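Local atomic coordinates of GRMZM2G135359 pseudokinase (Zea mays, PDB entry 6CPY), a protein that is a receptor-like pseudokinase of the membrane, represented here by its kinase-fold domain, and may bind ATP, though its own role is not established. Residues A[149-154]-A[223-228]. Numbering follows the deposited sequence.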
ATOM      1  N   ARG A 149     -10.957   0.782  11.651  1.00 22.83           N
ATOM      2  CA  ARG A 149      -9.795  -0.099  11.732  1.00 24.94           C
ATOM      3  C   ARG A 149      -8.873   0.038  10.530  1.00 21.97           C
ATOM      4  O   ARG A 149      -7.673   0.067  10.678  1.00 21.62           O
ATOM      5  CB  ARG A 149     -10.222  -1.558  11.847  1.00 28.96           C
ATOM      6  CG  ARG A 149     -10.785  -1.958  13.196  1.00 34.88           C
ATOM      7  CD  ARG A 149     -10.293  -3.350  13.563  1.00 38.86           C
ATOM      8  NE  ARG A 149     -10.276  -4.247  12.414  1.00 43.89           N
ATOM      9  CZ  ARG A 149      -9.417  -5.257  12.236  1.00 47.11           C
ATOM     10  NH1 ARG A 149      -8.463  -5.531  13.125  1.00 50.24           N
ATOM     11  NH2 ARG A 149      -9.511  -5.999  11.148  1.00 47.34           N
ATOM     12  N   ILE A 150      -9.450   0.109   9.338  1.00 21.02           N
ATOM     13  CA  ILE A 150      -8.674   0.275   8.123  1.00 21.68           C
ATOM     14  C   ILE A 150      -7.978   1.639   8.127  1.00 22.07           C
ATOM     15  O   ILE A 150      -6.779   1.734   7.886  1.00 20.10           O
ATOM     16  CB  ILE A 150      -9.568   0.104   6.878  1.00 22.04           C
ATOM     17  CG1 ILE A 150      -9.960  -1.379   6.730  1.00 22.63           C
ATOM     18  CG2 ILE A 150      -8.873   0.641   5.628  1.00 22.58           C
ATOM     19  CD1 ILE A 150     -11.161  -1.603   5.837  1.00 22.68           C
ATOM     20  N   SER A 151      -8.729   2.686   8.452  1.00 22.49           N
ATOM     21  CA  SER A 151      -8.166   4.036   8.530  1.00 22.94           C
ATOM     22  C   SER A 151      -6.972   4.136   9.504  1.00 22.14           C
ATOM     23  O   SER A 151      -5.955   4.770   9.195  1.00 22.63           O
ATOM     24  CB  SER A 151      -9.279   5.034   8.952  1.00 23.45           C
ATOM     25  OG  SER A 151     -10.368   5.037   8.034  1.00 25.21           O
ATOM     26  N   MET A 152      -7.101   3.523  10.673  1.00 23.25           N
ATOM     27  CA  MET A 152      -6.048   3.561  11.684  0.50 24.09           C
ATOM     28  C   MET A 152      -4.841   2.761  11.217  1.00 24.29           C
ATOM     29  O   MET A 152      -3.708   3.246  11.288  1.00 24.89           O
ATOM     30  CB  MET A 152      -6.543   3.026  13.029  0.50 25.58           C
ATOM     31  CG  MET A 152      -5.652   3.410  14.210  0.50 26.84           C
ATOM     32  SD  MET A 152      -5.635   5.196  14.500  0.50 28.00           S
ATOM     33  CE  MET A 152      -7.219   5.529  13.768  0.50 24.92           C
ATOM     34  N   GLY A 153      -5.089   1.548  10.718  1.00 23.56           N
ATOM     35  CA  GLY A 153      -4.022   0.697  10.176  1.00 23.22           C
ATOM     36  C   GLY A 153      -3.165   1.404   9.147  1.00 23.52           C
ATOM     37  O   GLY A 153      -1.936   1.336   9.203  1.00 24.60           O
ATOM     38  N   ILE A 154      -3.814   2.086   8.204  1.00 22.64           N
ATOM     39  CA  ILE A 154      -3.117   2.897   7.210  1.00 22.98           C
ATOM     40  C   ILE A 154      -2.252   3.970   7.869  1.00 24.36           C
ATOM     41  O   ILE A 154      -1.066   4.114   7.544  1.00 22.98           O
ATOM     42  CB  ILE A 154      -4.091   3.536   6.192  1.00 23.13           C
ATOM     43  CG1 ILE A 154      -4.768   2.460   5.335  1.00 22.91           C
ATOM     44  CG2 ILE A 154      -3.355   4.492   5.277  1.00 22.49           C
ATOM     45  CD1 ILE A 154      -5.986   2.946   4.592  1.00 23.77           C
ATOM     46  N   MET A 223      -7.170  12.282   1.508  1.00 28.63           N
ATOM     47  CA  MET A 223      -8.067  11.931   0.408  1.00 29.18           C
ATOM     48  C   MET A 223      -8.624  10.512   0.553  1.00 27.32           C
ATOM     49  O   MET A 223      -9.797  10.257   0.236  1.00 26.90           O
ATOM     50  CB  MET A 223      -7.345  12.086  -0.937  1.00 32.52           C
ATOM     51  CG  MET A 223      -7.021  13.534  -1.274  1.00 34.99           C
ATOM     52  SD  MET A 223      -8.503  14.520  -1.540  1.00 39.21           S
ATOM     53  CE  MET A 223      -8.955  14.040  -3.205  1.00 41.46           C
ATOM     54  N   VAL A 224      -7.777   9.591   1.007  1.00 26.27           N
ATOM     55  CA  VAL A 224      -8.195   8.204   1.205  1.00 25.47           C
ATOM     56  C   VAL A 224      -9.154   8.107   2.394  1.00 23.77           C
ATOM     57  O   VAL A 224     -10.139   7.361   2.348  1.00 23.34           O
ATOM     58  CB  VAL A 224      -6.978   7.257   1.376  1.00 26.55           C
ATOM     59  CG1 VAL A 224      -7.416   5.878   1.846  1.00 27.25           C
ATOM     60  CG2 VAL A 224      -6.208   7.137   0.064  1.00 26.53           C
ATOM     61  N   LEU A 225      -8.856   8.835   3.468  1.00 23.97           N
ATOM     62  CA  LEU A 225      -9.764   8.901   4.610  1.00 24.27           C
ATOM     63  C   LEU A 225     -11.133   9.457   4.171  1.00 24.46           C
ATOM     64  O   LEU A 225     -12.184   8.909   4.529  1.00 22.77           O
ATOM     65  CB  LEU A 225      -9.159   9.724   5.747  1.00 24.56           C
ATOM     66  CG  LEU A 225     -10.052   9.937   6.975  1.00 24.70           C
ATOM     67  CD1 LEU A 225     -10.520   8.616   7.544  1.00 24.23           C
ATOM     68  CD2 LEU A 225      -9.325  10.746   8.041  1.00 25.34           C
ATOM     69  N   LEU A 226     -11.117  10.529   3.380  1.00 25.99           N
ATOM     70  CA  LEU A 226     -12.362  11.089   2.829  1.00 27.33           C
ATOM     71  C   LEU A 226     -13.131  10.068   1.991  1.00 25.99           C
ATOM     72  O   LEU A 226     -14.358   9.990   2.053  1.00 24.11           O
ATOM     73  CB  LEU A 226     -12.064  12.331   1.976  1.00 30.22           C
ATOM     74  CG  LEU A 226     -13.296  13.105   1.476  1.00 32.69           C
ATOM     75  CD1 LEU A 226     -14.110  13.591   2.667  1.00 34.05           C
ATOM     76  CD2 LEU A 226     -12.886  14.262   0.581  1.00 33.70           C
ATOM     77  N   GLU A 227     -12.394   9.283   1.209  1.00 25.63           N
ATOM     78  CA  GLU A 227     -12.979   8.229   0.385  1.00 24.97           C
ATOM     79  C   GLU A 227     -13.597   7.127   1.233  1.00 23.07           C
ATOM     80  O   GLU A 227     -14.684   6.649   0.942  1.00 23.13           O
ATOM     81  CB  GLU A 227     -11.910   7.667  -0.554  1.00 26.95           C
ATOM     82  CG  GLU A 227     -12.406   6.616  -1.531  1.00 28.11           C
ATOM     83  CD  GLU A 227     -11.269   5.970  -2.298  1.00 29.61           C
ATOM     84  OE1 GLU A 227     -10.143   6.515  -2.270  1.00 31.41           O
ATOM     85  OE2 GLU A 227     -11.508   4.924  -2.934  1.00 31.29           O
ATOM     86  N   ILE A 228     -12.913   6.761   2.310  1.00 22.22           N
ATOM     87  CA  ILE A 228     -13.420   5.744   3.227  1.00 21.76           C
ATOM     88  C   ILE A 228     -14.711   6.245   3.893  1.00 22.40           C
ATOM     89  O   ILE A 228     -15.674   5.496   4.051  1.00 21.70           O
ATOM     90  CB  ILE A 228     -12.354   5.391   4.292  1.00 21.91           C
ATOM     91  CG1 ILE A 228     -11.193   4.608   3.659  1.00 21.79           C
ATOM     92  CG2 ILE A 228     -12.974   4.621   5.432  1.00 21.39           C
ATOM     93  CD1 ILE A 228      -9.927   4.549   4.491  1.00 22.24           C
TER
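Val224 meets Ile154 through a single branch: its CG1 faces the CD1 end of Ile154, with 4.3 Å between the two methyls. Both residues also touch Phe173. One residue on, Leu225 lies closest to the other backbone, its CA 6.4 Å from that of Ser151. Its CA–CB bond runs along the interface rather than across it, but CG is anti to the backbone N (chi1 177°), and from there the CD1 branch reaches to 3.6 Å from Ser151 OG. Ile228, one turn further, points CD1 at the pair formed by Ile150 and Ile154, touching Ile150 CG2 at 4.2 Å and Ile154 CD1 at 4.3 Å. The same methyl lies 3.6 Å from Ser151 OG, and CG2 of Ile228 approaches that oxygen as well, at 3.7 Å. The serine hydroxyl thus meets methyls of Leu225 and Ile228 in directions roughly at right angles to each other. Ser151 OG stands anti to its own carbonyl carbon (chi1 -59°) and hydrogen-bonds to Arg147 O one turn back, so this buried polar atom is satisfied within its own helix and the small side chain can face an apolar surface. The segment axes run nearly antiparallel, at 171°, and approach to 10.6 Å at their closest, a spacing bridged by the branched side chains. Arg147 adds a polar link, its NH1 binding Ile228 O, while Tyr221 OH bonds to Ser151 O. The contact joins helices 144-164 and 214-230, which correspond to αE and αF of the kinase fold, in the buried centre of the helical C-terminal lobe. Met300 of helix 293-304 covers Ser151 and Leu225, helix 269-282 packs on Leu225, and Leu130 of helix 130-135 lies against Val224 and Ile228.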